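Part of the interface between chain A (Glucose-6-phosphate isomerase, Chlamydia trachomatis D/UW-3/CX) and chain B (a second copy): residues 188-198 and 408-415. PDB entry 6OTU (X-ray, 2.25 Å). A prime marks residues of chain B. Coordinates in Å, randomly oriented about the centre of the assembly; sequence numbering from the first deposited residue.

Chain A (188-198) DPDNAAEVLRE
Chain B 408-415: HNQRGLDC

The contact pairs the first turns of a helix in chain A with an irregular loop of chain B, and its polar centre is a single carboxylate. Asp188, with phi/psi of -47/110 and chi1 t, caps the helix that follows: its OD1 accepts from Asp190 N at 3.0 Å, while its OD2 is satisfied elsewhere in the structure. From Asp190 to Leu196 phi stays near -60 to -76 and psi between -29 and -50. Asn191 N donates to Asp188 O at 3.0 Å, and the Ala193 N to Pro189 O and Glu194 N to Asp190 O bonds, both 2.9 Å, carry the helix on, so its backbone is largely paired within itself.

The loop offers the opposite: free amides. Asn409′ (-80/167), Gln410′ (-85/-36) and Arg411′ (-99/-4) turn the chain so that successive N-H groups face Asp190, whose m rotamer (chi2 -20°) brings its carboxylate to them. Gln410′ N donates to Asp190 OD2 at 2.7 Å, nearly straight at 175°, and Arg411′ N donates to Asp190 OD1 at 3.0 Å and 152°. The next amide, Gly412′ N, is taken within the loop by Asn409′ OD1 at 2.7 Å, with Asn409′ in chi1 p. Gly412′ has phi/psi of 80/6, a positive phi that favours glycine. Leu413′ N is served by water 1, which accepts from it at 2.9 Å and donates to Asp190 OD1 at 2.6 Å. Water 2 lies 2.7 Å from Asp190 OD2 and 3.0 Å from Gln410′ OE1. Each carboxylate oxygen thus has a direct amide donor, and OD1 also receives a water proton.

Beside this centre, Leu413′ makes the apolar contacts, with Ala193 and Leu196. The CA atoms of Pro189 and Asp414′ lie 5.9 Å apart, those of Asp190 and Arg411′ also 5.9 Å, and those of Ala193 and Leu413′ 6.1 Å. Pro189 CB touches a carbonyl, Leu413′ O, at 3.2 Å. Leu413′ (chi1 t, chi2 p) spans a helix turn, its CB 3.9 Å from Ala193 CB and its CD2 3.7 Å from Leu196 CD1.

Arg411′ (m, t, t, chi4 -104°) extends obliquely across the side of the helix, its CD 3.6 Å from Ala193 CB. Glu194 CB covers one face of its guanidinium, 3.6 Å from Arg411′ CZ. Glu194 OE1 is 4.2 Å from Arg411′ NH2, but lies well out of the guanidinium plane, so the charges are merely near; NH2 is hydrogen-bonded elsewhere in the structure. Arg197 CD sits at the guanidinium edge, 4.1 Å from Arg411′ NH1.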

ATOM      1  N   ASP A 188     -15.077 -10.413  -4.654  1.00 31.76           N
ATOM      2  CA  ASP A 188     -15.395 -10.751  -3.274  1.00 31.83           C
ATOM      3  C   ASP A 188     -16.724 -10.104  -2.889  1.00 31.68           C
ATOM      4  O   ASP A 188     -16.800  -8.884  -2.757  1.00 41.95           O
ATOM      5  CB  ASP A 188     -14.272 -10.280  -2.348  1.00 31.74           C
ATOM      6  CG  ASP A 188     -14.543 -10.576  -0.883  1.00 37.55           C
ATOM      7  OD1 ASP A 188     -15.570 -11.202  -0.543  1.00 42.99           O
ATOM      8  OD2 ASP A 188     -13.695 -10.211  -0.056  1.00 40.35           O
ATOM      9  N   PRO A 189     -17.792 -10.883  -2.699  1.00 38.65           N
ATOM     10  CA  PRO A 189     -19.103 -10.280  -2.417  1.00 34.94           C
ATOM     11  C   PRO A 189     -19.175  -9.579  -1.070  1.00 37.19           C
ATOM     12  O   PRO A 189     -20.142  -8.843  -0.826  1.00 31.91           O
ATOM     13  CB  PRO A 189     -20.052 -11.478  -2.468  1.00 32.44           C
ATOM     14  CG  PRO A 189     -19.191 -12.623  -2.025  1.00 35.98           C
ATOM     15  CD  PRO A 189     -17.833 -12.350  -2.620  1.00 32.45           C
ATOM     16  N   ASP A 190     -18.198  -9.795  -0.186  1.00 32.57           N
ATOM     17  CA  ASP A 190     -18.175  -9.044   1.061  1.00 33.87           C
ATOM     18  C   ASP A 190     -18.015  -7.558   0.785  1.00 33.96           C
ATOM     19  O   ASP A 190     -18.514  -6.727   1.554  1.00 35.85           O
ATOM     20  CB  ASP A 190     -17.066  -9.574   1.974  1.00 32.34           C
ATOM     21  CG  ASP A 190     -17.469 -10.849   2.692  1.00 37.58           C
ATOM     22  OD1 ASP A 190     -18.686 -11.114   2.801  1.00 37.98           O
ATOM     23  OD2 ASP A 190     -16.575 -11.597   3.142  1.00 35.95           O
ATOM     24  N   ASN A 191     -17.362  -7.206  -0.328  1.00 35.46           N
ATOM     25  CA  ASN A 191     -17.277  -5.808  -0.746  1.00 36.70           C
ATOM     26  C   ASN A 191     -18.665  -5.229  -1.006  1.00 39.85           C
ATOM     27  O   ASN A 191     -19.008  -4.159  -0.484  1.00 30.98           O
ATOM     28  CB  ASN A 191     -16.388  -5.692  -1.989  1.00 42.62           C
ATOM     29  CG  ASN A 191     -15.983  -4.249  -2.308  1.00 41.20           C
ATOM     30  OD1 ASN A 191     -15.258  -4.007  -3.276  1.00 38.20           O
ATOM     31  ND2 ASN A 191     -16.455  -3.292  -1.504  1.00 36.08           N
ATOM     32  N   ALA A 192     -19.489  -5.931  -1.800  1.00 33.78           N
ATOM     33  CA  ALA A 192     -20.848  -5.450  -2.038  1.00 34.69           C
ATOM     34  C   ALA A 192     -21.660  -5.434  -0.751  1.00 34.23           C
ATOM     35  O   ALA A 192     -22.426  -4.498  -0.497  1.00 35.73           O
ATOM     36  CB  ALA A 192     -21.550  -6.307  -3.089  1.00 37.36           C
ATOM     37  N   ALA A 193     -21.495  -6.455   0.081  1.00 33.81           N
ATOM     38  CA  ALA A 193     -22.295  -6.542   1.294  1.00 36.89           C
ATOM     39  C   ALA A 193     -21.995  -5.389   2.253  1.00 39.49           C
ATOM     40  O   ALA A 193     -22.921  -4.803   2.833  1.00 38.33           O
ATOM     41  CB  ALA A 193     -22.063  -7.895   1.964  1.00 36.09           C
ATOM     42  N   GLU A 194     -20.712  -5.042   2.435  1.00 35.54           N
ATOM     43  CA  GLU A 194     -20.394  -3.939   3.343  1.00 37.24           C
ATOM     44  C   GLU A 194     -21.045  -2.643   2.878  1.00 41.75           C
ATOM     45  O   GLU A 194     -21.484  -1.836   3.706  1.00 48.55           O
ATOM     46  CB  GLU A 194     -18.872  -3.758   3.500  1.00 32.10           C
ATOM     47  CG  GLU A 194     -18.145  -3.207   2.252  1.00 38.89           C
ATOM     48  CD  GLU A 194     -16.628  -3.034   2.414  1.00 46.01           C
ATOM     49  OE1 GLU A 194     -16.112  -3.136   3.559  1.00 50.24           O
ATOM     50  OE2 GLU A 194     -15.951  -2.809   1.377  1.00 40.59           O
ATOM     51  N   VAL A 195     -21.150  -2.436   1.566  1.00 35.68           N
ATOM     52  CA  VAL A 195     -21.746  -1.203   1.075  1.00 33.90           C
ATOM     53  C   VAL A 195     -23.261  -1.245   1.210  1.00 38.44           C
ATOM     54  O   VAL A 195     -23.880  -0.284   1.680  1.00 37.97           O
ATOM     55  CB  VAL A 195     -21.300  -0.956  -0.371  1.00 36.56           C
ATOM     56  CG1 VAL A 195     -22.097   0.200  -0.990  1.00 31.16           C
ATOM     57  CG2 VAL A 195     -19.796  -0.687  -0.376  1.00 37.16           C
ATOM     58  N   LEU A 196     -23.880  -2.360   0.820  1.00 42.93           N
ATOM     59  CA  LEU A 196     -25.329  -2.480   0.943  1.00 43.98           C
ATOM     60  C   LEU A 196     -25.776  -2.337   2.393  1.00 49.24           C
ATOM     61  O   LEU A 196     -26.863  -1.816   2.660  1.00 53.01           O
ATOM     62  CB  LEU A 196     -25.791  -3.815   0.361  1.00 36.65           C
ATOM     63  CG  LEU A 196     -25.762  -3.967  -1.162  1.00 33.67           C
ATOM     64  CD1 LEU A 196     -25.634  -5.426  -1.565  1.00 36.80           C
ATOM     65  CD2 LEU A 196     -26.992  -3.343  -1.778  1.00 33.41           C
ATOM     66  N   ARG A 197     -24.937  -2.761   3.341  1.00 48.23           N
ATOM     67  CA  ARG A 197     -25.280  -2.613   4.747  1.00 49.59           C
ATOM     68  C   ARG A 197     -25.486  -1.152   5.125  1.00 45.97           C
ATOM     69  O   ARG A 197     -26.229  -0.854   6.064  1.00 51.20           O
ATOM     70  CB  ARG A 197     -24.188  -3.238   5.615  1.00 55.60           C
ATOM     71  CG  ARG A 197     -24.478  -3.234   7.101  1.00 59.50           C
ATOM     72  CD  ARG A 197     -23.199  -3.430   7.894  1.00 69.27           C
ATOM     73  NE  ARG A 197     -23.442  -4.063   9.187  1.00 80.20           N
ATOM     74  CZ  ARG A 197     -23.397  -3.422  10.353  1.00 84.35           C
ATOM     75  NH1 ARG A 197     -23.114  -2.123  10.382  1.00 80.76           N
ATOM     76  NH2 ARG A 197     -23.631  -4.079  11.488  1.00 85.17           N
ATOM     77  N   GLU A 198     -24.875  -0.228   4.392  1.00 47.22           N
ATOM     78  CA  GLU A 198     -24.792   1.160   4.832  1.00 43.12           C
ATOM     79  C   GLU A 198     -25.766   2.116   4.148  1.00 46.80           C
ATOM     80  O   GLU A 198     -26.007   3.199   4.689  1.00 50.04           O
ATOM     81  CB  GLU A 198     -23.366   1.688   4.618  1.00 43.88           C
ATOM     82  CG  GLU A 198     -22.294   0.895   5.369  1.00 59.01           C
ATOM     83  CD  GLU A 198     -22.465   0.959   6.885  1.00 68.03           C
ATOM     84  OE1 GLU A 198     -22.948   2.005   7.381  1.00 71.72           O
ATOM     85  OE2 GLU A 198     -22.119  -0.029   7.575  1.00 69.06           O
TER
ATOM     86  N   HIS B 408     -14.908 -19.117   2.199  1.00 43.78           N
ATOM     87  CA  HIS B 408     -16.246 -18.596   2.426  1.00 42.13           C
ATOM     88  C   HIS B 408     -16.187 -17.136   2.814  1.00 41.06           C
ATOM     89  O   HIS B 408     -15.229 -16.682   3.441  1.00 39.10           O
ATOM     90  CB  HIS B 408     -16.978 -19.362   3.530  1.00 42.45           C
ATOM     91  CG  HIS B 408     -17.265 -20.775   3.172  1.00 38.78           C
ATOM     92  ND1 HIS B 408     -18.274 -21.125   2.300  1.00 42.88           N
ATOM     93  CD2 HIS B 408     -16.662 -21.927   3.540  1.00 39.96           C
ATOM     94  CE1 HIS B 408     -18.278 -22.435   2.148  1.00 41.75           C
ATOM     95  NE2 HIS B 408     -17.317 -22.947   2.897  1.00 42.70           N
ATOM     96  N   ASN B 409     -17.234 -16.407   2.445  1.00 43.10           N
ATOM     97  CA  ASN B 409     -17.275 -14.998   2.791  1.00 36.85           C
ATOM     98  C   ASN B 409     -17.706 -14.813   4.250  1.00 38.23           C
ATOM     99  O   ASN B 409     -18.188 -15.741   4.923  1.00 34.11           O
ATOM    100  CB  ASN B 409     -18.188 -14.233   1.829  1.00 38.67           C
ATOM    101  CG  ASN B 409     -19.630 -14.707   1.867  1.00 39.05           C
ATOM    102  OD1 ASN B 409     -20.309 -14.597   2.892  1.00 44.51           O
ATOM    103  ND2 ASN B 409     -20.120 -15.205   0.727  1.00 37.11           N
ATOM    104  N   GLN B 410     -17.508 -13.592   4.749  1.00 32.72           N
ATOM    105  CA  GLN B 410     -17.857 -13.287   6.130  1.00 34.43           C
ATOM    106  C   GLN B 410     -19.324 -12.908   6.286  1.00 37.22           C
ATOM    107  O   GLN B 410     -19.953 -13.263   7.287  1.00 39.17           O
ATOM    108  CB  GLN B 410     -16.987 -12.149   6.665  1.00 32.21           C
ATOM    109  CG  GLN B 410     -15.542 -12.505   6.906  1.00 42.10           C
ATOM    110  CD  GLN B 410     -14.760 -11.313   7.437  1.00 46.40           C
ATOM    111  OE1 GLN B 410     -14.520 -10.342   6.714  1.00 43.29           O
ATOM    112  NE2 GLN B 410     -14.391 -11.365   8.716  1.00 41.55           N
ATOM    113  N   ARG B 411     -19.893 -12.200   5.315  1.00 34.89           N
ATOM    114  CA  ARG B 411     -21.137 -11.495   5.567  1.00 33.96           C
ATOM    115  C   ARG B 411     -22.376 -12.229   5.082  1.00 40.55           C
ATOM    116  O   ARG B 411     -23.481 -11.735   5.312  1.00 40.05           O
ATOM    117  CB  ARG B 411     -21.078 -10.112   4.933  1.00 33.84           C
ATOM    118  CG  ARG B 411     -20.057  -9.227   5.618  1.00 38.90           C
ATOM    119  CD  ARG B 411     -20.008  -7.896   4.958  1.00 33.21           C
ATOM    120  NE  ARG B 411     -18.842  -7.143   5.378  1.00 33.64           N
ATOM    121  CZ  ARG B 411     -18.885  -6.135   6.242  1.00 36.72           C
ATOM    122  NH1 ARG B 411     -20.043  -5.772   6.782  1.00 35.38           N
ATOM    123  NH2 ARG B 411     -17.770  -5.486   6.562  1.00 36.21           N
ATOM    124  N   GLY B 412     -22.224 -13.371   4.413  1.00 34.82           N
ATOM    125  CA  GLY B 412     -23.362 -14.178   4.021  1.00 35.56           C
ATOM    126  C   GLY B 412     -24.109 -13.740   2.780  1.00 36.02           C
ATOM    127  O   GLY B 412     -25.153 -14.325   2.484  1.00 38.97           O
ATOM    128  N   LEU B 413     -23.633 -12.727   2.046  1.00 39.10           N
ATOM    129  CA  LEU B 413     -24.297 -12.291   0.819  1.00 43.31           C
ATOM    130  C   LEU B 413     -23.530 -12.818  -0.390  1.00 45.14           C
ATOM    131  O   LEU B 413     -22.330 -12.558  -0.539  1.00 42.49           O
ATOM    132  CB  LEU B 413     -24.421 -10.770   0.727  1.00 38.27           C
ATOM    133  CG  LEU B 413     -24.946 -10.391  -0.673  1.00 38.21           C
ATOM    134  CD1 LEU B 413     -26.425 -10.716  -0.802  1.00 39.25           C
ATOM    135  CD2 LEU B 413     -24.699  -8.941  -1.055  1.00 41.14           C
ATOM    136  N   ASP B 414     -24.225 -13.552  -1.250  1.00 43.74           N
ATOM    137  CA  ASP B 414     -23.599 -14.144  -2.420  1.00 40.06           C
ATOM    138  C   ASP B 414     -24.694 -14.486  -3.421  1.00 45.36           C
ATOM    139  O   ASP B 414     -25.886 -14.313  -3.154  1.00 49.09           O
ATOM    140  CB  ASP B 414     -22.755 -15.373  -2.041  1.00 39.50           C
ATOM    141  CG  ASP B 414     -21.562 -15.578  -2.976  1.00 41.03           C
ATOM    142  OD1 ASP B 414     -21.632 -15.117  -4.138  1.00 44.12           O
ATOM    143  OD2 ASP B 414     -20.566 -16.212  -2.561  1.00 40.84           O
ATOM    144  N   CYS B 415     -24.270 -15.019  -4.562  1.00 44.95           N
ATOM    145  CA  CYS B 415     -25.067 -15.043  -5.777  1.00 48.42           C
ATOM    146  C   CYS B 415     -24.509 -16.141  -6.661  1.00 49.60           C
ATOM    147  O   CYS B 415     -23.291 -16.209  -6.856  1.00 51.23           O
ATOM    148  CB  CYS B 415     -24.982 -13.683  -6.488  1.00 64.42           C
ATOM    149  SG  CYS B 415     -26.010 -13.476  -7.930  1.00 80.88           S
TER
HETATM  150  O   HOH W   1     -21.089 -11.350   1.776  1.00 29.56           O
HETATM  151  O   HOH W   2     -14.101 -10.641   3.765  1.00 35.48           O